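Local structure of ankyrin repeat domain protein (Legionella pneumophila subsp. pneumophila, 6MCA) at residues A[229-234]-A[257-262]. The protein is a bacterial effector that interacts with the host LARP7 component of the 7SK snRNP complex and pairs ankyrin repeats with a probably cysteine protease-like domain. Residues are numbered along the deposited sequence; the frame is centred on the assembly and turned at random.
Sequences AELLQY and LILPAA
L231 and L232, neighbours near the C-terminal end of helix 215-233, meet L257, L259 and P260 of the edge strand 256-263, a worked example of a helix end and an edge strand meeting through apolar side chains. L231 makes the first touch. Its CG stands beside the backbone N and anti to the carbonyl carbon (chi1 -74°), and from there the CD1 branch reaches the strand, 4.2 Å from CD2 of L257. The two leucine side chains cross at about a right angle and meet methyl to methyl. The same CD1 lies 4.5 Å from CD2 of L259, so one methyl group faces the branch ends of two strand leucines. I248 and L251 of helix 242-251, together with L312 of helix 305-312, add to the packing around L231. L232 follows with a separate touch: its CA–CB bond does not aim at the strand, yet its CD1 branch comes nearer and lies 4.3 Å from CG in the ring of P260. These contacts are loose van der Waals approaches between buried groups. The strand's own backbone hydrogen bonds run to strand 266-273, through L257, L259 and A261. The axes of the two short segments come within 9.1 Å, at 39°, a helix end flanking the outermost strand of an antiparallel five-stranded sheet in an alpha+beta domain, probably the cysteine protease-like part.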
loop_
_atom_site.group_PDB
_atom_site.type_symbol
_atom_site.label_atom_id
_atom_site.label_comp_id
_atom_site.label_asym_id
_atom_site.label_seq_id
_atom_site.Cartn_x
_atom_site.Cartn_y
_atom_site.Cartn_z
ATOM N N ALA A 229 3.902 3.276 -9.955
ATOM C CA ALA A 229 3.081 2.072 -9.954
ATOM C C ALA A 229 3.392 1.208 -11.166
ATOM O O ALA A 229 3.691 0.014 -11.034
ATOM C CB ALA A 229 1.598 2.447 -9.919
ATOM N N GLU A 230 3.386 1.817 -12.356
ATOM C CA GLU A 230 3.716 1.069 -13.562
ATOM C C GLU A 230 5.082 0.411 -13.425
ATOM O O GLU A 230 5.217 -0.809 -13.589
ATOM C CB GLU A 230 3.675 1.991 -14.782
ATOM C CG GLU A 230 3.984 1.291 -16.096
ATOM C CD GLU A 230 3.918 2.227 -17.289
ATOM O OE1 GLU A 230 3.555 3.408 -17.099
ATOM O OE2 GLU A 230 4.227 1.782 -18.414
ATOM N N LEU A 231 6.097 1.198 -13.055
ATOM C CA LEU A 231 7.446 0.656 -12.945
ATOM C C LEU A 231 7.516 -0.453 -11.909
ATOM O O LEU A 231 8.353 -1.356 -12.024
ATOM C CB LEU A 231 8.436 1.768 -12.601
ATOM C CG LEU A 231 8.789 2.730 -13.736
ATOM C CD1 LEU A 231 9.546 3.934 -13.199
ATOM C CD2 LEU A 231 9.595 2.019 -14.812
ATOM N N LEU A 232 6.640 -0.418 -10.903
ATOM C CA LEU A 232 6.672 -1.478 -9.904
ATOM C C LEU A 232 6.036 -2.753 -10.439
ATOM O O LEU A 232 6.508 -3.856 -10.140
ATOM C CB LEU A 232 5.978 -1.014 -8.623
ATOM C CG LEU A 232 6.777 -0.000 -7.799
ATOM C CD1 LEU A 232 6.013 0.411 -6.550
ATOM C CD2 LEU A 232 8.144 -0.563 -7.438
ATOM N N GLN A 233 4.987 -2.619 -11.259
ATOM C CA GLN A 233 4.305 -3.803 -11.771
ATOM C C GLN A 233 5.241 -4.641 -12.633
ATOM O O GLN A 233 5.224 -5.877 -12.563
ATOM C CB GLN A 233 3.063 -3.391 -12.560
ATOM C CG GLN A 233 2.010 -4.479 -12.669
ATOM C CD GLN A 233 0.601 -3.923 -12.670
ATOM O OE1 GLN A 233 -0.245 -4.344 -11.881
ATOM N NE2 GLN A 233 0.340 -2.972 -13.560
ATOM N N TYR A 234 6.087 -3.983 -13.430
ATOM C CA TYR A 234 7.048 -4.698 -14.262
ATOM C C TYR A 234 8.009 -5.544 -13.439
ATOM O O TYR A 234 8.643 -6.449 -13.990
ATOM C CB TYR A 234 7.841 -3.712 -15.123
ATOM C CG TYR A 234 6.998 -2.915 -16.094
ATOM C CD1 TYR A 234 5.744 -3.364 -16.491
ATOM C CD2 TYR A 234 7.457 -1.713 -16.614
ATOM C CE1 TYR A 234 4.972 -2.637 -17.377
ATOM C CE2 TYR A 234 6.692 -0.979 -17.501
ATOM C CZ TYR A 234 5.451 -1.446 -17.879
ATOM O OH TYR A 234 4.686 -0.719 -18.762
ATOM N N LEU A 257 10.272 11.593 -11.230
ATOM C CA LEU A 257 10.434 10.149 -11.196
ATOM C C LEU A 257 10.516 9.714 -9.740
ATOM O O LEU A 257 11.296 10.279 -8.970
ATOM C CB LEU A 257 11.703 9.732 -11.948
ATOM C CG LEU A 257 11.695 8.424 -12.737
ATOM C CD1 LEU A 257 12.867 8.395 -13.710
ATOM C CD2 LEU A 257 11.718 7.229 -11.807
ATOM N N ILE A 258 9.712 8.726 -9.359
ATOM C CA ILE A 258 9.718 8.187 -8.003
ATOM C C ILE A 258 10.203 6.746 -8.072
ATOM O O ILE A 258 9.586 5.906 -8.739
ATOM C CB ILE A 258 8.334 8.280 -7.343
ATOM C CG1 ILE A 258 7.921 9.744 -7.186
ATOM C CG2 ILE A 258 8.337 7.591 -5.984
ATOM C CD1 ILE A 258 6.568 9.929 -6.537
ATOM N N LEU A 259 11.305 6.459 -7.384
ATOM C CA LEU A 259 11.942 5.142 -7.409
ATOM C C LEU A 259 11.981 4.564 -6.003
ATOM O O LEU A 259 12.848 4.946 -5.195
ATOM C CB LEU A 259 13.353 5.238 -7.985
ATOM C CG LEU A 259 13.449 5.569 -9.473
ATOM C CD1 LEU A 259 14.879 5.893 -9.866
ATOM C CD2 LEU A 259 12.925 4.409 -10.291
ATOM N N PRO A 260 11.050 3.680 -5.645
ATOM C CA PRO A 260 11.174 2.955 -4.374
ATOM C C PRO A 260 12.130 1.780 -4.533
ATOM O O PRO A 260 12.040 1.016 -5.497
ATOM C CB PRO A 260 9.742 2.479 -4.088
ATOM C CG PRO A 260 8.863 3.222 -5.074
ATOM C CD PRO A 260 9.731 3.481 -6.261
ATOM N N ALA A 261 13.057 1.649 -3.589
ATOM C CA ALA A 261 14.050 0.589 -3.599
ATOM C C ALA A 261 13.925 -0.242 -2.330
ATOM O O ALA A 261 13.683 0.295 -1.242
ATOM C CB ALA A 261 15.468 1.157 -3.714
ATOM N N ALA A 262 14.088 -1.553 -2.480
ATOM C CA ALA A 262 14.053 -2.488 -1.366
ATOM C C ALA A 262 15.482 -2.788 -0.930
ATOM O O ALA A 262 16.303 -3.231 -1.741
ATOM C CB ALA A 262 13.324 -3.773 -1.754
#